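Enterobactin synthetase component F-related protein (PDB 4OXI) is an adenylation-domain protein that holds glycyl-adenosine-5'-phosphate, consistent with ATP-dependent activation of glycine in a lipopolysaccharide-modification pathway linked to antimicrobial peptide resistance. Local coordinates at residues A[248-253]-A[330-335]; A[340-345]-A[376-381]; A[356-361]-A[383-388]; A[369-374]-A[387-392]; A[407-412]-A[454-459]. One frame throughout, in Å; residues are numbered along the deposited sequence.

How the interactions relate
Four of the five contacts gather around one mixed sheet, whose strands run in the order 305-308, 332-336, 356-360, 370-373, 387-388. Interaction 1 lays the end of helix 236-249 against strand 332-336. Interaction 3, its centre about 14 Å away, brings 356-361 and 383-388 together at the adenine of the ligand, and interaction 4, only about 6 Å from interaction 3 between centres, pairs 370-373 with 387-388. Interaction 2 ties the start of helix 342-352 to the loop 376-381, and its segments alternate along the chain with those of interactions 3 and 4. Interaction 5 comes last, in the following antiparallel sheet, its centre about 15 Å from that of interaction 3 and 13 Å from that of interaction 4.

Interaction 1 (A[248-253]-A[330-335]); sequences KLFPLN and LRLSFF
The chain leaving helix 236-249 runs past strand 332-336 without pairing with it: F250 and L332, the nearest residues, keep their CA atoms 8.4 Å apart, and the directions of the touching parts differ by 133°. F250 is the first residue to depart from helical backbone angles, and its side chain turns toward the strand. The ring of F334 meets it in a T-shaped (edge-to-face) stack, presenting its edge to the face of F250 with the planes at 83° and the centroids 5.3 Å apart. F334 CE1 comes within 3.8 Å of F250 CD2, over the rim of the ring and not its middle. L332 sends its two methyls to different partners, CD2 to F250 CD1 and CD1 to L252 CD2, the latter pair 3.8 Å apart. Y275 of helix 268-279 touches L252, L332 and F334 alike, so this apolar patch belongs to the layer between helices and sheet.

Toward the surface the contact becomes polar. R331, its chain extended from CG to NE, brings NH2 to P251 O at 3.3 Å, a weak hydrogen bond that lies near the guanidinium plane. A water bonded to NH1 of R331 donates to the same carbonyl oxygen at 2.6 Å from P251 O. NH2 also forms a salt bridge with D256, whose carboxylate accepts from the backbone N of N253. The guanidinium is thus held chiefly by D256, and the carbonyl of P251 is reached both directly and through water, which implies a polar rim with one bridging water beside an apolar patch of F250, L252, L332 and F334.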
# COMPACT_ATOMS: atom_id res chain seq x y z
N LYS A 248 9.92 -4.90 16.66
CA LYS A 248 11.03 -4.85 17.61
C LYS A 248 11.62 -3.45 17.78
O LYS A 248 12.02 -3.09 18.89
CB LYS A 248 12.09 -5.92 17.30
CG LYS A 248 13.12 -5.55 16.26
CD LYS A 248 14.45 -6.22 16.62
CE LYS A 248 15.50 -6.02 15.55
NZ LYS A 248 15.22 -6.84 14.35
N LEU A 249 11.66 -2.66 16.72
CA LEU A 249 12.07 -1.25 16.84
C LEU A 249 11.03 -0.36 17.54
O LEU A 249 11.40 0.54 18.31
CB LEU A 249 12.39 -0.66 15.48
CG LEU A 249 13.77 -0.99 14.94
CD1 LEU A 249 13.98 -0.26 13.63
CD2 LEU A 249 14.82 -0.59 15.96
N PHE A 250 9.75 -0.58 17.24
CA PHE A 250 8.69 0.25 17.80
C PHE A 250 7.55 -0.60 18.34
O PHE A 250 6.46 -0.62 17.76
CB PHE A 250 8.17 1.20 16.73
CG PHE A 250 9.25 1.95 16.01
CD1 PHE A 250 9.84 3.06 16.59
CD2 PHE A 250 9.67 1.54 14.77
CE1 PHE A 250 10.84 3.74 15.94
CE2 PHE A 250 10.67 2.22 14.10
CZ PHE A 250 11.26 3.32 14.68
N PRO A 251 7.79 -1.30 19.45
CA PRO A 251 6.77 -2.21 19.98
C PRO A 251 5.53 -1.48 20.49
O PRO A 251 5.65 -0.42 21.10
CB PRO A 251 7.49 -2.92 21.13
CG PRO A 251 8.55 -1.93 21.57
CD PRO A 251 8.98 -1.22 20.32
N LEU A 252 4.36 -2.05 20.24
CA LEU A 252 3.12 -1.49 20.77
C LEU A 252 2.65 -2.36 21.91
O LEU A 252 3.19 -3.44 22.11
CB LEU A 252 2.03 -1.48 19.70
CG LEU A 252 2.33 -0.77 18.38
CD1 LEU A 252 1.12 -0.79 17.42
CD2 LEU A 252 2.77 0.65 18.69
N ASN A 253 1.64 -1.92 22.62
CA ASN A 253 0.96 -2.77 23.59
C ASN A 253 -0.53 -2.82 23.27
O ASN A 253 -1.01 -2.04 22.44
CB ASN A 253 1.17 -2.24 25.00
CG ASN A 253 0.69 -0.82 25.14
OD1 ASN A 253 -0.50 -0.58 25.24
ND2 ASN A 253 1.62 0.14 25.09
N LEU A 330 -1.12 10.88 20.34
CA LEU A 330 -0.42 10.23 19.21
C LEU A 330 1.06 10.02 19.50
O LEU A 330 1.89 10.89 19.22
CB LEU A 330 -0.56 11.08 17.94
CG LEU A 330 -0.79 10.34 16.62
CD1 LEU A 330 -0.37 11.19 15.44
CD2 LEU A 330 -0.11 8.98 16.60
N ARG A 331 1.41 8.85 20.04
CA ARG A 331 2.78 8.65 20.54
C ARG A 331 3.74 8.16 19.46
O ARG A 331 4.96 8.29 19.60
CB ARG A 331 2.79 7.70 21.74
CG ARG A 331 2.66 6.22 21.42
CD ARG A 331 2.60 5.41 22.73
NE ARG A 331 2.56 3.97 22.49
CZ ARG A 331 3.63 3.23 22.21
NH1 ARG A 331 4.84 3.78 22.11
NH2 ARG A 331 3.50 1.92 22.00
N LEU A 332 3.20 7.62 18.37
CA LEU A 332 4.02 7.22 17.24
C LEU A 332 3.41 7.63 15.91
O LEU A 332 2.31 7.17 15.55
CB LEU A 332 4.27 5.70 17.27
CG LEU A 332 5.32 5.13 18.22
CD1 LEU A 332 5.11 3.63 18.40
CD2 LEU A 332 6.74 5.41 17.73
N SER A 333 4.12 8.48 15.17
CA SER A 333 3.67 8.99 13.88
C SER A 333 4.62 8.50 12.81
O SER A 333 5.81 8.87 12.82
CB SER A 333 3.70 10.52 13.87
OG SER A 333 2.69 11.06 14.71
N PHE A 334 4.13 7.67 11.89
CA PHE A 334 4.98 7.23 10.78
C PHE A 334 4.52 7.89 9.49
O PHE A 334 3.31 8.04 9.26
CB PHE A 334 4.92 5.72 10.60
CG PHE A 334 5.42 4.92 11.78
CD1 PHE A 334 6.75 4.52 11.85
CD2 PHE A 334 4.55 4.52 12.79
CE1 PHE A 334 7.21 3.74 12.92
CE2 PHE A 334 4.99 3.76 13.84
CZ PHE A 334 6.33 3.37 13.91
N PHE A 335 5.46 8.27 8.63
CA PHE A 335 5.12 8.78 7.31
C PHE A 335 5.94 8.04 6.25
O PHE A 335 7.13 7.77 6.46
CB PHE A 335 5.33 10.29 7.24
CG PHE A 335 4.42 11.05 8.18
CD1 PHE A 335 3.05 11.14 7.92
CD2 PHE A 335 4.91 11.62 9.34
CE1 PHE A 335 2.19 11.81 8.79
CE2 PHE A 335 4.06 12.29 10.21
CZ PHE A 335 2.70 12.38 9.94
O HOH W 1 7.00 1.80 21.33

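Interaction 2 (A[340-345]-A[376-381]); sequences LLHDLA and AHSGMA
The backbone N of H342 donates to A381 O at 3.1 Å, a nearly straight bond with 165° at the hydrogen that approaches from above the carbonyl plane. Beside it, CD2 of L341 packs against the same oxygen, 3.2 Å from A381 O. The imidazole of H342 reaches onward into the loop: with CG anti to the backbone N (chi1 -176°), the ring passes the carbonyl of M380, whose O lies 3.3 Å from H342 CG, and ends near A376, where CE1 of H342 is 3.4 Å from A376 O at the ring's edge. L341 occupies the N-cap position of helix 342-352, and the bond from H342 therefore uses one of the amides left without a partner in the first turn of a helix. The loop between strands 370-373 and 387-388 supplies the acceptor. Within that loop S378 forms an ST turn, its OG accepting from the backbone N of M380. A water lies in the plane of the imidazole and joins the two segments, 2.8 Å from H342 ND1 and 2.7 Å from S378 OG. F374, from the beginning of the same loop, meets the H342 ring at an inclined angle, and the backbone of L340 is hydrogen-bonded to V383, farther along the same loop.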
# COMPACT_ATOMS: atom_id res chain seq x y z
N LEU A 340 9.68 13.65 3.00
CA LEU A 340 9.18 14.29 4.22
C LEU A 340 9.97 15.57 4.43
O LEU A 340 11.19 15.54 4.59
CB LEU A 340 9.35 13.36 5.42
CG LEU A 340 8.86 13.87 6.78
CD1 LEU A 340 7.39 14.23 6.70
CD2 LEU A 340 9.10 12.83 7.86
N LEU A 341 9.30 16.71 4.39
CA LEU A 341 10.01 17.97 4.59
C LEU A 341 10.18 18.29 6.07
O LEU A 341 9.29 18.00 6.88
CB LEU A 341 9.30 19.11 3.87
CG LEU A 341 9.75 19.14 2.41
CD1 LEU A 341 9.12 20.27 1.66
CD2 LEU A 341 11.25 19.28 2.37
N HIS A 342 11.34 18.85 6.41
CA HIS A 342 11.67 19.11 7.80
C HIS A 342 10.59 19.95 8.46
O HIS A 342 10.14 19.61 9.57
CB HIS A 342 13.02 19.83 7.91
CG HIS A 342 13.45 20.04 9.33
ND1 HIS A 342 14.26 19.15 10.00
CD2 HIS A 342 13.14 21.01 10.22
CE1 HIS A 342 14.45 19.58 11.24
NE2 HIS A 342 13.78 20.70 11.40
N ASP A 343 10.17 21.01 7.78
CA ASP A 343 9.17 21.93 8.30
C ASP A 343 7.80 21.27 8.52
O ASP A 343 7.07 21.63 9.46
CB ASP A 343 9.04 23.17 7.40
CG ASP A 343 10.29 24.05 7.43
OD1 ASP A 343 11.04 24.01 8.44
OD2 ASP A 343 10.53 24.78 6.43
N LEU A 344 7.45 20.32 7.67
CA LEU A 344 6.22 19.55 7.88
C LEU A 344 6.36 18.64 9.09
O LEU A 344 5.47 18.58 9.94
CB LEU A 344 5.89 18.72 6.65
CG LEU A 344 5.28 19.44 5.46
CD1 LEU A 344 4.77 18.40 4.47
CD2 LEU A 344 4.16 20.38 5.91
N ALA A 345 7.47 17.92 9.17
CA ALA A 345 7.63 16.99 10.27
C ALA A 345 7.66 17.77 11.57
O ALA A 345 7.14 17.30 12.59
CB ALA A 345 8.89 16.17 10.10
N ALA A 376 14.51 17.11 15.40
CA ALA A 376 14.19 18.54 15.28
C ALA A 376 15.44 19.42 15.11
O ALA A 376 15.40 20.45 14.43
CB ALA A 376 13.40 19.00 16.50
N HIS A 377 16.55 19.00 15.72
CA HIS A 377 17.78 19.79 15.73
C HIS A 377 18.81 19.30 14.71
O HIS A 377 19.98 19.13 15.05
CB HIS A 377 18.40 19.75 17.13
CG HIS A 377 17.47 20.20 18.21
ND1 HIS A 377 16.94 21.47 18.27
CD2 HIS A 377 16.98 19.54 19.29
CE1 HIS A 377 16.16 21.58 19.33
NE2 HIS A 377 16.17 20.42 19.97
N SER A 378 18.38 19.08 13.47
CA SER A 378 19.28 18.56 12.45
C SER A 378 19.75 19.71 11.57
O SER A 378 20.80 19.63 10.95
CB SER A 378 18.57 17.53 11.57
OG SER A 378 17.72 18.17 10.63
N GLY A 379 18.95 20.77 11.53
CA GLY A 379 19.21 21.89 10.65
C GLY A 379 19.33 21.50 9.19
O GLY A 379 20.17 22.04 8.48
N MET A 380 18.49 20.56 8.73
CA MET A 380 18.44 20.17 7.32
C MET A 380 17.08 20.54 6.73
O MET A 380 16.12 20.73 7.46
CB MET A 380 18.66 18.66 7.14
CG MET A 380 19.88 18.10 7.86
SD MET A 380 19.98 16.29 7.77
CE MET A 380 20.02 16.04 6.01
N ALA A 381 16.99 20.62 5.40
CA ALA A 381 15.72 20.99 4.76
C ALA A 381 14.74 19.83 4.60
O ALA A 381 13.52 20.03 4.49
CB ALA A 381 15.98 21.65 3.43
O HOH W 2 15.74 16.88 9.25

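Interaction 3 (A[356-361]-A[383-388]); sequences VINLYG and VPIGRA. With GAP (glycyl-adenosine-5'-phosphate), chain B.
N358 reaches from strand 356-360 to the chain before strand 387-388, and its amide serves both protein and ligand. ND2 donates to P384 O at 2.9 Å, from above the carbonyl plane and somewhat bent (149° at the hydrogen). OD1 accepts from N6 of the adenine, 2.9 Å from N358 OD1, while L359 O takes the second bond from that amino group at 2.7 Å from N6. Two acceptors thus grip the exocyclic amine, a pattern that recognises adenine, and the bond to P384 fixes the rotation of the amide that supplies one of them.

The close packing centres on Y360 and I385, whose side chains run alongside each other in the same direction. CG2 of I385 is 3.6 Å from Y360 CB, and CD1 lies over one face of the tyrosine ring, a CH-pi contact 4.0 Å from the centroid. The adenine meets the edge of that ring, and I385 CG2 also touches N1 of the adenine. At the other end of the ligand the hold is looser: its glycyl amine makes a weak hydrogen bond to G361 O, 3.2 Å away.

D452 bonds the hydroxyl of Y360 and the ligand alike. Strand 356-360 lies between 332-336 and 370-373, whereas I385 and G386 form a classic beta bulge facing L461 of strand 460-466, so the pocket sits where two sheets meet.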
# COMPACT_ATOMS: atom_id res chain seq x y z
N VAL A 356 8.32 11.13 15.62
CA VAL A 356 7.88 11.10 14.23
C VAL A 356 8.91 10.28 13.49
O VAL A 356 10.10 10.50 13.66
CB VAL A 356 7.83 12.53 13.66
CG1 VAL A 356 7.61 12.50 12.17
CG2 VAL A 356 6.73 13.35 14.35
N ILE A 357 8.47 9.31 12.68
CA ILE A 357 9.39 8.38 12.03
C ILE A 357 9.22 8.45 10.51
O ILE A 357 8.11 8.27 10.02
CB ILE A 357 9.13 6.93 12.47
CG1 ILE A 357 9.08 6.80 13.99
CG2 ILE A 357 10.15 5.97 11.86
CD1 ILE A 357 10.33 7.29 14.67
N ASN A 358 10.30 8.71 9.78
CA ASN A 358 10.25 8.69 8.31
C ASN A 358 10.49 7.26 7.87
O ASN A 358 11.46 6.66 8.31
CB ASN A 358 11.33 9.62 7.72
CG ASN A 358 11.13 9.88 6.22
OD1 ASN A 358 10.09 9.57 5.64
ND2 ASN A 358 12.14 10.49 5.59
N LEU A 359 9.61 6.70 7.05
CA LEU A 359 9.82 5.34 6.54
C LEU A 359 9.97 5.41 5.03
O LEU A 359 9.24 6.16 4.38
CB LEU A 359 8.62 4.44 6.86
CG LEU A 359 8.29 4.04 8.28
CD1 LEU A 359 7.04 3.11 8.34
CD2 LEU A 359 9.47 3.36 8.87
N TYR A 360 10.88 4.61 4.48
CA TYR A 360 11.06 4.57 3.03
C TYR A 360 11.06 3.14 2.50
O TYR A 360 11.64 2.23 3.11
CB TYR A 360 12.36 5.29 2.57
CG TYR A 360 12.84 4.78 1.22
CD1 TYR A 360 12.44 5.40 0.03
CD2 TYR A 360 13.67 3.66 1.12
CE1 TYR A 360 12.85 4.91 -1.21
CE2 TYR A 360 14.07 3.16 -0.10
CZ TYR A 360 13.67 3.79 -1.26
OH TYR A 360 14.08 3.29 -2.48
N GLY A 361 10.45 2.95 1.33
CA GLY A 361 10.55 1.71 0.59
C GLY A 361 9.47 1.61 -0.47
O GLY A 361 8.43 2.27 -0.38
N VAL A 383 13.92 15.47 5.77
CA VAL A 383 14.20 14.39 6.70
C VAL A 383 14.83 13.26 5.91
O VAL A 383 14.29 12.84 4.88
CB VAL A 383 12.92 13.92 7.38
CG1 VAL A 383 13.21 12.81 8.38
CG2 VAL A 383 12.22 15.09 8.07
N PRO A 384 15.99 12.77 6.37
CA PRO A 384 16.64 11.61 5.74
C PRO A 384 15.71 10.40 5.71
O PRO A 384 14.83 10.31 6.57
CB PRO A 384 17.81 11.31 6.69
CG PRO A 384 18.09 12.64 7.40
CD PRO A 384 16.77 13.35 7.49
N ILE A 385 15.90 9.49 4.76
CA ILE A 385 15.16 8.22 4.79
C ILE A 385 15.88 7.22 5.69
O ILE A 385 15.34 6.17 6.04
CB ILE A 385 14.94 7.63 3.38
CG1 ILE A 385 16.25 7.53 2.60
CG2 ILE A 385 13.95 8.48 2.59
CD1 ILE A 385 16.10 6.68 1.29
N GLY A 386 17.12 7.55 6.07
CA GLY A 386 17.75 6.87 7.19
C GLY A 386 18.62 5.69 6.82
O GLY A 386 19.46 5.76 5.91
N ARG A 387 18.42 4.59 7.54
CA ARG A 387 19.15 3.37 7.26
C ARG A 387 18.24 2.17 7.36
O ARG A 387 17.12 2.26 7.88
CB ARG A 387 20.33 3.23 8.23
CG ARG A 387 19.97 3.51 9.68
CD ARG A 387 21.12 3.13 10.65
NE ARG A 387 22.34 3.88 10.37
CZ ARG A 387 23.52 3.30 10.14
NH1 ARG A 387 24.59 4.05 9.87
NH2 ARG A 387 23.63 1.98 10.19
N ALA A 388 18.72 1.03 6.86
CA ALA A 388 17.92 -0.17 6.74
C ALA A 388 17.65 -0.81 8.08
O ALA A 388 18.45 -0.67 9.00
CB ALA A 388 18.61 -1.17 5.82
N GAP B . 5.50 1.07 0.32
CA GAP B . 5.36 2.53 0.59
C GAP B . 5.20 3.22 -0.75
O GAP B . 5.03 4.42 -0.86
PA GAP B . 5.08 2.82 -3.47
O1A GAP B . 5.60 1.62 -4.23
O2A GAP B . 3.67 3.33 -3.70
O3A GAP B . 5.27 2.39 -1.94
C5' GAP B . 7.54 3.71 -3.70
O5' GAP B . 6.14 4.00 -3.72
C4' GAP B . 8.30 4.98 -4.02
O4' GAP B . 7.85 6.04 -3.18
C3' GAP B . 9.78 4.88 -3.69
O3' GAP B . 10.50 4.26 -4.76
C2' GAP B . 10.15 6.34 -3.48
O2' GAP B . 10.26 7.00 -4.73
C1' GAP B . 8.91 6.94 -2.88
N9 GAP B . 9.07 7.02 -1.41
C8 GAP B . 8.60 6.12 -0.52
N7 GAP B . 8.89 6.49 0.75
C5 GAP B . 9.59 7.64 0.68
C6 GAP B . 10.22 8.56 1.65
N6 GAP B . 10.14 8.32 2.99
N1 GAP B . 10.85 9.65 1.16
C2 GAP B . 10.92 9.91 -0.17
N3 GAP B . 10.36 9.11 -1.11
C4 GAP B . 9.70 7.99 -0.75

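Interaction 4 (A[369-374]-A[387-392])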
# COMPACT_ATOMS: atom_id res chain seq x y z
N VAL A 369 11.76 -0.22 3.83
CA VAL A 369 13.02 -0.94 4.04
C VAL A 369 14.01 -0.12 4.87
O VAL A 369 14.96 -0.67 5.44
CB VAL A 369 13.65 -1.41 2.70
CG1 VAL A 369 14.13 -0.24 1.89
CG2 VAL A 369 14.78 -2.39 2.95
N THR A 370 13.81 1.19 4.95
CA THR A 370 14.60 2.01 5.85
C THR A 370 13.70 2.90 6.69
O THR A 370 12.51 3.07 6.39
CB THR A 370 15.57 2.95 5.11
OG1 THR A 370 14.82 4.01 4.50
CG2 THR A 370 16.37 2.18 4.04
N TYR A 371 14.29 3.48 7.72
CA TYR A 371 13.57 4.36 8.64
C TYR A 371 14.54 5.37 9.22
O TYR A 371 15.75 5.13 9.28
CB TYR A 371 12.97 3.55 9.78
CG TYR A 371 14.01 3.18 10.82
CD1 TYR A 371 14.11 3.88 12.02
CD2 TYR A 371 14.89 2.13 10.60
CE1 TYR A 371 15.07 3.55 12.96
CE2 TYR A 371 15.86 1.79 11.55
CZ TYR A 371 15.93 2.51 12.73
OH TYR A 371 16.87 2.18 13.67
N HIS A 372 14.00 6.49 9.69
CA HIS A 372 14.80 7.49 10.34
C HIS A 372 13.96 8.25 11.35
O HIS A 372 12.93 8.82 10.97
CB HIS A 372 15.32 8.48 9.31
CG HIS A 372 16.27 9.48 9.88
ND1 HIS A 372 17.54 9.14 10.30
CD2 HIS A 372 16.13 10.81 10.11
CE1 HIS A 372 18.14 10.23 10.76
NE2 HIS A 372 17.31 11.25 10.66
N ARG A 373 14.37 8.30 12.61
CA ARG A 373 13.66 9.13 13.58
C ARG A 373 13.92 10.61 13.31
O ARG A 373 15.08 11.04 13.25
CB ARG A 373 14.06 8.81 15.02
CG ARG A 373 13.73 7.41 15.45
CD ARG A 373 13.98 7.20 16.95
NE ARG A 373 13.89 5.78 17.27
CZ ARG A 373 14.85 4.90 16.99
NH1 ARG A 373 14.68 3.61 17.30
NH2 ARG A 373 15.98 5.29 16.39
N PHE A 374 12.85 11.37 13.13
CA PHE A 374 12.96 12.79 12.89
C PHE A 374 13.68 13.46 14.07
O PHE A 374 13.30 13.27 15.23
CB PHE A 374 11.57 13.39 12.72
CG PHE A 374 11.56 14.87 12.65
CD1 PHE A 374 12.14 15.53 11.58
CD2 PHE A 374 10.97 15.62 13.66
CE1 PHE A 374 12.12 16.93 11.51
CE2 PHE A 374 10.95 17.01 13.61
CZ PHE A 374 11.51 17.67 12.53
N ARG A 387 18.42 4.59 7.54
CA ARG A 387 19.15 3.37 7.26
C ARG A 387 18.24 2.17 7.36
O ARG A 387 17.12 2.26 7.88
CB ARG A 387 20.33 3.23 8.23
CG ARG A 387 19.97 3.51 9.68
CD ARG A 387 21.12 3.13 10.65
NE ARG A 387 22.34 3.88 10.37
CZ ARG A 387 23.52 3.30 10.14
NH1 ARG A 387 24.59 4.05 9.87
NH2 ARG A 387 23.63 1.98 10.19
N ALA A 388 18.72 1.03 6.86
CA ALA A 388 17.92 -0.17 6.74
C ALA A 388 17.65 -0.81 8.08
O ALA A 388 18.45 -0.67 9.00
CB ALA A 388 18.61 -1.17 5.82
N PHE A 389 16.55 -1.54 8.17
CA PHE A 389 16.27 -2.36 9.34
C PHE A 389 17.36 -3.41 9.52
O PHE A 389 17.75 -3.71 10.63
CB PHE A 389 14.92 -3.04 9.20
CG PHE A 389 13.76 -2.09 9.15
CD1 PHE A 389 13.48 -1.28 10.23
CD2 PHE A 389 12.94 -2.02 8.03
CE1 PHE A 389 12.40 -0.40 10.20
CE2 PHE A 389 11.86 -1.14 8.00
CZ PHE A 389 11.60 -0.33 9.08
N GLU A 390 17.82 -3.98 8.41
CA GLU A 390 18.82 -5.04 8.43
C GLU A 390 20.06 -4.62 7.66
O GLU A 390 19.95 -4.09 6.55
CB GLU A 390 18.26 -6.29 7.78
CG GLU A 390 17.00 -6.81 8.44
CD GLU A 390 16.55 -8.12 7.84
OE1 GLU A 390 16.25 -8.16 6.62
OE2 GLU A 390 16.50 -9.12 8.60
N GLU A 391 21.24 -4.85 8.23
CA GLU A 391 22.46 -4.50 7.51
C GLU A 391 22.62 -5.45 6.33
O GLU A 391 21.96 -6.49 6.28
CB GLU A 391 23.69 -4.50 8.43
CG GLU A 391 23.72 -3.35 9.48
CD GLU A 391 24.23 -1.99 8.93
OE1 GLU A 391 24.79 -1.20 9.74
OE2 GLU A 391 24.07 -1.68 7.72
N GLU A 392 23.44 -5.05 5.35
CA GLU A 392 23.68 -5.80 4.11
C GLU A 392 22.53 -5.79 3.11
O GLU A 392 22.52 -6.59 2.17
CB GLU A 392 24.12 -7.24 4.39
CG GLU A 392 25.30 -7.33 5.34
CD GLU A 392 25.93 -8.71 5.38
OE1 GLU A 392 25.20 -9.72 5.24
OE2 GLU A 392 27.17 -8.77 5.56
O HOH W 3 16.05 -3.20 5.86
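Y371 and R387 exchange two backbone hydrogen bonds, Y371 N to R387 O at 3.1 Å and R387 N to Y371 O at 3.2 Å, making an antiparallel hydrogen-bonded pair. Two residues along each strand, F389 N donates to V369 O at 3.3 Å. That carbonyl has further company: a water donates to V369 O at 2.8 Å and accepts from E390 N, and the CA of A388 makes a CA-H...O contact with it. Between these bonds T370 and A388 form a non-hydrogen-bonded pair with their CA atoms 4.1 Å apart, and their side chains diverge. Strand 387-388 is the outermost strand of the mixed sheet on this side, and V369 and T370 form a classic beta bulge opposite Y360 in the neighbouring strand 356-360. The hydroxyl of T370 bonds I385 O, just before strand 387-388.

The packing is carried by Y371 and F389. Their rings lie almost parallel, with planes 6° apart, but are slid past each other so that they barely overlap, their centroids 5.4 Å apart. CD2 of Y371 comes 3.6 Å from F389 CE1; chi1 of 77° places the tyrosine ring between the backbone N and the carbonyl carbon, from where CD2 also lies against R387 O. L249 of helix 236-249 packs on both rings. Farther out, the guanidinium of R387 turns to E391 in a long salt bridge, with OE1 of E391 near its plane.

Interaction 5 (A[407-412]-A[454-459]); sequences ESAPEG and VTKSNG
The loop 407-412 passes beside the end of strand 445-457, closest at G412 and K456, whose CA atoms are 5.2 Å apart. There G412 N donates to K456 O at 2.7 Å, the donor nearly in line with the C=O bond. G412 has positive phi, as has N458, where the chain leaves the strand to turn into strand 460-466.

K456 contributes most to the contact. Its side chain is extended throughout and runs along the loop until NZ donates to A409 O, 2.9 Å away, while CD passes 4.1 Å from A409 CB. The ammonium group is also bonded to F406 O and makes a cation-pi contact with the F406 ring, so two carbonyls and an aromatic ring surround the ammonium group. E411 closes the other end. Its side chain sets out away from the strand, but the chain bends at chi2 (84°) and carries the carboxylate back over the turn, where OE1 accepts from N458 N at 2.9 Å through its syn lone pair. OE2 lies 3.8 Å from S457 OG. The carboxylate thereby holds the backbone amide at the start of the turn, and K456 and E411 each fasten the segments by reaching a backbone group of the other.

This contact lies at the surface, in the antiparallel sheet that follows the nucleotide-binding core. The loop links strands 403-405 and 416-419, with A409 and P410 packed on M404, and the hairpin of 445-457 and 460-466 lies alongside; E407 reaches the backbone of E392, and G459 O receives a weak hydrogen bond from R387.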
# COMPACT_ATOMS: atom_id res chain seq x y z
N GLU A 407 27.45 -0.17 3.71
CA GLU A 407 28.41 -0.21 4.82
C GLU A 407 29.81 0.22 4.39
O GLU A 407 30.62 0.59 5.23
CB GLU A 407 28.48 -1.63 5.39
CG GLU A 407 27.17 -2.17 5.98
CD GLU A 407 26.09 -2.54 4.93
OE1 GLU A 407 26.40 -2.63 3.71
OE2 GLU A 407 24.92 -2.73 5.34
N SER A 408 30.10 0.13 3.09
CA SER A 408 31.41 0.49 2.53
C SER A 408 31.42 1.87 1.88
O SER A 408 32.47 2.43 1.60
CB SER A 408 31.85 -0.54 1.48
OG SER A 408 31.96 -1.83 2.04
N ALA A 409 30.24 2.42 1.60
CA ALA A 409 30.17 3.68 0.88
C ALA A 409 30.66 4.84 1.74
O ALA A 409 30.31 4.93 2.91
CB ALA A 409 28.76 3.94 0.41
N PRO A 410 31.46 5.74 1.15
CA PRO A 410 32.05 6.87 1.88
C PRO A 410 31.08 8.04 1.97
O PRO A 410 30.10 8.06 1.23
CB PRO A 410 33.24 7.26 0.99
CG PRO A 410 32.76 6.93 -0.41
CD PRO A 410 31.89 5.70 -0.26
N GLU A 411 31.36 8.98 2.86
CA GLU A 411 30.57 10.20 2.98
C GLU A 411 30.37 10.84 1.61
O GLU A 411 31.29 10.87 0.80
CB GLU A 411 31.26 11.20 3.94
CG GLU A 411 30.70 12.64 3.89
CD GLU A 411 29.46 12.84 4.76
OE1 GLU A 411 29.05 11.88 5.44
OE2 GLU A 411 28.89 13.95 4.76
N GLY A 412 29.15 11.31 1.36
CA GLY A 412 28.80 12.00 0.13
C GLY A 412 28.52 11.13 -1.09
O GLY A 412 28.13 11.65 -2.14
N VAL A 454 19.83 8.64 -4.34
CA VAL A 454 20.12 9.02 -2.95
C VAL A 454 21.55 9.50 -2.75
O VAL A 454 22.41 9.30 -3.60
CB VAL A 454 19.89 7.84 -2.00
CG1 VAL A 454 18.47 7.31 -2.13
CG2 VAL A 454 20.90 6.74 -2.27
N THR A 455 21.78 10.13 -1.61
CA THR A 455 23.15 10.41 -1.17
C THR A 455 23.37 9.92 0.27
O THR A 455 22.45 9.95 1.09
CB THR A 455 23.50 11.92 -1.29
OG1 THR A 455 24.87 12.11 -0.92
CG2 THR A 455 22.64 12.73 -0.37
N LYS A 456 24.57 9.42 0.56
CA LYS A 456 24.90 9.04 1.93
C LYS A 456 25.56 10.21 2.65
O LYS A 456 26.64 10.67 2.25
CB LYS A 456 25.81 7.82 1.97
CG LYS A 456 26.07 7.32 3.38
CD LYS A 456 26.89 6.05 3.37
CE LYS A 456 27.19 5.56 4.78
NZ LYS A 456 28.11 4.38 4.75
N SER A 457 24.91 10.71 3.69
CA SER A 457 25.42 11.88 4.39
C SER A 457 25.30 11.67 5.88
O SER A 457 24.24 11.31 6.38
CB SER A 457 24.63 13.12 3.98
OG SER A 457 25.10 14.26 4.67
N ASN A 458 26.42 11.87 6.59
CA ASN A 458 26.47 11.68 8.04
C ASN A 458 25.93 10.31 8.45
O ASN A 458 25.29 10.16 9.49
CB ASN A 458 25.74 12.83 8.76
CG ASN A 458 26.28 13.07 10.17
OD1 ASN A 458 27.26 12.46 10.60
ND2 ASN A 458 25.63 13.98 10.90
N GLY A 459 26.18 9.30 7.62
CA GLY A 459 25.79 7.94 7.95
C GLY A 459 24.37 7.53 7.59
O GLY A 459 23.98 6.37 7.82